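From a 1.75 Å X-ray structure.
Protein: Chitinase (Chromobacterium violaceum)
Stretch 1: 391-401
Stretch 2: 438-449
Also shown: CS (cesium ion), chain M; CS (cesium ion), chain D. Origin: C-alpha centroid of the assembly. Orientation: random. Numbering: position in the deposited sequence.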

# COMPACT_ATOMS: atom_id res chain seq x y z
N PHE A 391 3.35 0.99 9.78
CA PHE A 391 2.11 0.60 9.12
C PHE A 391 2.30 0.54 7.62
O PHE A 391 3.33 0.99 7.10
CB PHE A 391 0.94 1.55 9.49
CG PHE A 391 1.18 3.01 9.20
CD1 PHE A 391 0.99 3.53 7.93
CD2 PHE A 391 1.51 3.89 10.23
CE1 PHE A 391 1.16 4.88 7.67
CE2 PHE A 391 1.70 5.25 9.97
CZ PHE A 391 1.52 5.75 8.69
N VAL A 392 1.34 -0.06 6.93
CA VAL A 392 1.38 -0.09 5.48
C VAL A 392 0.25 0.75 4.91
O VAL A 392 -0.79 0.90 5.53
CB VAL A 392 1.27 -1.52 4.90
CG1 VAL A 392 2.50 -2.34 5.32
CG2 VAL A 392 -0.01 -2.22 5.34
N ASN A 393 0.49 1.31 3.73
CA ASN A 393 -0.53 1.99 2.94
C ASN A 393 -0.81 1.13 1.74
O ASN A 393 0.02 1.06 0.82
CB ASN A 393 -0.04 3.38 2.52
CG ASN A 393 0.25 4.27 3.70
OD1 ASN A 393 -0.54 4.34 4.64
ND2 ASN A 393 1.40 4.92 3.69
N VAL A 394 -1.95 0.45 1.74
CA VAL A 394 -2.22 -0.53 0.71
C VAL A 394 -2.74 0.17 -0.54
O VAL A 394 -3.71 0.93 -0.47
CB VAL A 394 -3.24 -1.59 1.17
CG1 VAL A 394 -3.51 -2.59 0.03
CG2 VAL A 394 -2.74 -2.32 2.44
N MET A 395 -2.09 -0.06 -1.68
CA MET A 395 -2.46 0.62 -2.92
C MET A 395 -3.62 -0.12 -3.58
O MET A 395 -3.48 -0.74 -4.65
CB MET A 395 -1.24 0.75 -3.84
CG MET A 395 -0.21 1.73 -3.27
SD MET A 395 1.26 1.95 -4.30
CE MET A 395 1.89 0.28 -4.27
N SER A 396 -4.76 -0.05 -2.90
CA SER A 396 -6.00 -0.66 -3.36
C SER A 396 -6.70 0.26 -4.36
O SER A 396 -7.85 0.68 -4.18
CB SER A 396 -6.91 -0.97 -2.16
OG SER A 396 -6.84 0.05 -1.17
N TYR A 397 -5.97 0.58 -5.41
CA TYR A 397 -6.49 1.33 -6.54
C TYR A 397 -5.62 0.93 -7.72
O TYR A 397 -4.67 0.15 -7.56
CB TYR A 397 -6.47 2.84 -6.29
CG TYR A 397 -5.20 3.40 -5.65
CD1 TYR A 397 -3.97 3.35 -6.30
CD2 TYR A 397 -5.25 4.00 -4.39
CE1 TYR A 397 -2.82 3.87 -5.71
CE2 TYR A 397 -4.10 4.53 -3.80
CZ TYR A 397 -2.90 4.46 -4.47
OH TYR A 397 -1.76 4.98 -3.89
N ASP A 398 -5.93 1.46 -8.90
CA ASP A 398 -5.33 0.97 -10.15
C ASP A 398 -5.42 -0.54 -10.28
O ASP A 398 -4.52 -1.19 -10.81
CB ASP A 398 -3.87 1.42 -10.27
CG ASP A 398 -3.75 2.89 -10.64
OD1 ASP A 398 -4.78 3.50 -10.98
OD2 ASP A 398 -2.63 3.42 -10.60
N LEU A 399 -6.54 -1.11 -9.80
CA LEU A 399 -6.81 -2.53 -9.96
C LEU A 399 -7.22 -2.84 -11.40
O LEU A 399 -7.04 -3.96 -11.88
CB LEU A 399 -7.91 -2.99 -8.99
CG LEU A 399 -7.57 -2.88 -7.50
CD1 LEU A 399 -8.77 -3.21 -6.62
CD2 LEU A 399 -6.39 -3.78 -7.17
N HIS A 400 -7.78 -1.84 -12.07
CA HIS A 400 -8.12 -1.89 -13.49
C HIS A 400 -7.79 -0.53 -14.11
O HIS A 400 -7.87 0.49 -13.45
CB HIS A 400 -9.60 -2.23 -13.71
CG HIS A 400 -9.93 -3.66 -13.42
ND1 HIS A 400 -9.45 -4.70 -14.18
CD2 HIS A 400 -10.70 -4.22 -12.45
CE1 HIS A 400 -9.89 -5.85 -13.69
NE2 HIS A 400 -10.65 -5.58 -12.64
N GLY A 401 -7.43 -0.54 -15.39
CA GLY A 401 -7.00 0.67 -16.07
C GLY A 401 -6.65 0.34 -17.51
O GLY A 401 -6.62 -0.83 -17.88
N TYR A 438 -10.15 -11.84 -6.12
CA TYR A 438 -9.16 -11.10 -5.32
C TYR A 438 -8.85 -9.67 -5.75
O TYR A 438 -8.08 -9.00 -5.07
CB TYR A 438 -7.84 -11.89 -5.27
CG TYR A 438 -7.28 -12.22 -6.63
CD1 TYR A 438 -6.47 -11.31 -7.31
CD2 TYR A 438 -7.58 -13.42 -7.25
CE1 TYR A 438 -5.97 -11.61 -8.57
CE2 TYR A 438 -7.09 -13.73 -8.49
CZ TYR A 438 -6.28 -12.82 -9.15
OH TYR A 438 -5.80 -13.14 -10.39
N LEU A 439 -9.42 -9.20 -6.86
CA LEU A 439 -9.11 -7.84 -7.33
C LEU A 439 -10.00 -6.82 -6.64
O LEU A 439 -10.82 -6.14 -7.28
CB LEU A 439 -9.27 -7.74 -8.86
CG LEU A 439 -8.17 -8.39 -9.70
CD1 LEU A 439 -8.41 -8.17 -11.19
CD2 LEU A 439 -6.80 -7.82 -9.29
N ASN A 440 -9.84 -6.69 -5.33
CA ASN A 440 -10.67 -5.77 -4.58
C ASN A 440 -10.03 -5.41 -3.25
O ASN A 440 -9.17 -6.14 -2.75
CB ASN A 440 -12.07 -6.37 -4.36
CG ASN A 440 -12.02 -7.72 -3.65
OD1 ASN A 440 -12.01 -7.78 -2.43
ND2 ASN A 440 -11.99 -8.80 -4.43
N THR A 441 -10.44 -4.27 -2.71
CA THR A 441 -9.88 -3.70 -1.49
C THR A 441 -10.01 -4.65 -0.30
O THR A 441 -9.07 -4.81 0.49
CB THR A 441 -10.58 -2.36 -1.19
OG1 THR A 441 -10.40 -1.49 -2.31
CG2 THR A 441 -10.01 -1.70 0.07
N ASP A 442 -11.18 -5.28 -0.19
CA ASP A 442 -11.47 -6.18 0.93
C ASP A 442 -10.49 -7.35 0.93
O ASP A 442 -10.00 -7.74 2.00
CB ASP A 442 -12.93 -6.66 0.84
CG ASP A 442 -13.32 -7.58 1.98
OD1 ASP A 442 -13.77 -7.09 3.04
OD2 ASP A 442 -13.21 -8.82 1.81
N TRP A 443 -10.18 -7.89 -0.25
CA TRP A 443 -9.28 -9.04 -0.32
C TRP A 443 -7.88 -8.62 0.11
O TRP A 443 -7.22 -9.31 0.90
CB TRP A 443 -9.23 -9.65 -1.74
CG TRP A 443 -8.28 -10.82 -1.81
CD1 TRP A 443 -8.58 -12.14 -1.59
CD2 TRP A 443 -6.87 -10.77 -2.06
NE1 TRP A 443 -7.44 -12.91 -1.71
CE2 TRP A 443 -6.38 -12.09 -2.00
CE3 TRP A 443 -5.98 -9.72 -2.35
CZ2 TRP A 443 -5.03 -12.40 -2.21
CZ3 TRP A 443 -4.63 -10.03 -2.55
CH2 TRP A 443 -4.17 -11.36 -2.47
N ALA A 444 -7.42 -7.48 -0.40
CA ALA A 444 -6.09 -6.98 -0.08
C ALA A 444 -5.93 -6.70 1.42
O ALA A 444 -4.90 -7.01 2.01
CB ALA A 444 -5.79 -5.72 -0.88
N TYR A 445 -6.94 -6.09 2.03
CA TYR A 445 -6.91 -5.87 3.47
C TYR A 445 -6.71 -7.20 4.20
O TYR A 445 -5.87 -7.34 5.10
CB TYR A 445 -8.21 -5.20 3.95
CG TYR A 445 -8.44 -5.35 5.43
CD1 TYR A 445 -7.70 -4.61 6.36
CD2 TYR A 445 -9.39 -6.24 5.91
CE1 TYR A 445 -7.91 -4.75 7.72
CE2 TYR A 445 -9.61 -6.38 7.27
CZ TYR A 445 -8.87 -5.65 8.16
OH TYR A 445 -9.08 -5.80 9.52
N HIS A 446 -7.49 -8.19 3.80
CA HIS A 446 -7.44 -9.48 4.49
C HIS A 446 -6.11 -10.19 4.24
O HIS A 446 -5.63 -10.92 5.12
CB HIS A 446 -8.63 -10.34 4.07
CG HIS A 446 -9.87 -9.97 4.82
ND1 HIS A 446 -9.98 -10.15 6.18
CD2 HIS A 446 -11.02 -9.37 4.42
CE1 HIS A 446 -11.17 -9.71 6.58
NE2 HIS A 446 -11.81 -9.23 5.53
N TYR A 447 -5.50 -9.96 3.08
CA TYR A 447 -4.15 -10.47 2.85
C TYR A 447 -3.20 -9.91 3.92
O TYR A 447 -2.45 -10.66 4.56
CB TYR A 447 -3.65 -10.10 1.44
CG TYR A 447 -2.16 -10.35 1.28
CD1 TYR A 447 -1.23 -9.38 1.65
CD2 TYR A 447 -1.67 -11.57 0.80
CE1 TYR A 447 0.13 -9.61 1.55
CE2 TYR A 447 -0.31 -11.79 0.69
CZ TYR A 447 0.58 -10.81 1.07
OH TYR A 447 1.96 -11.01 0.96
N TYR A 448 -3.21 -8.60 4.11
CA TYR A 448 -2.23 -7.98 5.00
C TYR A 448 -2.46 -8.32 6.48
O TYR A 448 -1.52 -8.26 7.27
CB TYR A 448 -2.19 -6.45 4.77
CG TYR A 448 -1.40 -6.18 3.49
CD1 TYR A 448 -0.02 -6.26 3.49
CD2 TYR A 448 -2.05 -5.91 2.29
CE1 TYR A 448 0.72 -6.07 2.33
CE2 TYR A 448 -1.32 -5.72 1.11
CZ TYR A 448 0.06 -5.79 1.14
OH TYR A 448 0.82 -5.61 -0.01
N ARG A 449 -3.67 -8.71 6.84
CA ARG A 449 -3.92 -9.13 8.22
C ARG A 449 -3.22 -10.43 8.58
O ARG A 449 -3.15 -10.80 9.75
CB ARG A 449 -5.42 -9.27 8.48
CG ARG A 449 -6.14 -7.93 8.54
CD ARG A 449 -5.75 -7.17 9.82
NE ARG A 449 -6.43 -7.77 10.96
CZ ARG A 449 -5.88 -8.66 11.77
NH1 ARG A 449 -4.62 -9.02 11.60
NH2 ARG A 449 -6.59 -9.17 12.76
CS CS M . -1.84 6.01 -8.29
CS CS D . 1.19 2.83 -7.75
O HOH W 1 -10.27 1.38 -2.17
O HOH W 2 0.28 5.52 -5.81
O HOH W 3 1.24 5.03 -10.34
O HOH W 4 1.84 0.75 -9.97
O HOH W 5 2.60 5.21 -5.94
O HOH W 6 -1.13 2.48 -9.07

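Packing of a buried strand and the loop that follows it (391-401) against a helix and its lead-in (438-449) in a chitinase. The strand and the helix run in roughly opposite directions, with 147° between their N-to-C axes and a closest approach of 9.5 Å, so the start of stretch 1 meets the end of the helix and the later loop meets the residues that precede it. The two backbones come near each other at Ser396 and Thr441, whose CA atoms lie 5.3 Å apart, and again at Leu399 and Leu439, with CA to CA 6.4 Å. No direct hydrogen bond joins the stretches; the 422 Å² buried between them rests largely on apolar contact, with one water linking the two.

Along the strand, side chains alternate. Phe391 and Asn393 stay out of reach of the helix, while Val392 and Val394 point toward it. Val392 makes the looser contact, its CG2 4.4 Å from Tyr448 CD1. Val394, in the t rotamer, packs against two residues one helical turn apart: its CG2 lies 3.7 Å from Tyr448 CD2, and its CG1 lies 4.0 Å from Ala444 CB and also 4.0 Å from Tyr448 CE2. The small side chain of Ala444 fills little space here, and the Tyr448 ring, approached obliquely by both valines, supplies the broader apolar surface. Its hydroxyl is hydrogen-bonded elsewhere in the structure.

Met395 points away from the helix and uses its sulfur on a cesium ion: SD lies 3.6 Å from CS of chain D, which also binds several waters. At Ser396 the chain has left the strand, and its CB packs 3.5 Å from Thr441 OG1. Water 1 bridges the same two residues, donating to Ser396 O at 3.2 Å from its oxygen and hydrogen-bonding Thr441 OG1 at 2.9 Å. A tight turn of the backbone accompanies this step, with Tyr397 N donating to Met395 O at 2.9 Å. Tyr397 and Asp398 then serve the ion side: Tyr397 OH hydrogen-bonds water 2 at 2.9 Å, a water that binds both cesium ions, and Asp398 OD2 lies 3.6 Å from CS of chain M.

Leu399 turns back toward stretch 2 and reaches the backbone just ahead of the helix, its CD1 3.6 Å from Leu439 O and 3.8 Å from Asn440 CA. This is van der Waals packing against main chain, next to the residue that caps the helix: the CA-to-CB bond of Asn440 points away from stretch 1, and its OD1 accepts from Trp443 N at 2.8 Å, satisfying an amide in the first turn of the helix. Behind it, Ala444 N donates to Asn440 O at 3.2 Å, and the helical pattern continues with Tyr445 N to Thr441 O at 2.9 Å. The CA-to-CB bond of His400 points sideways, but its ring comes nearer, bringing CE1 3.7 Å from Leu439 CD1 in an oblique contact. Gly401 has no side chain and touches nothing in stretch 2.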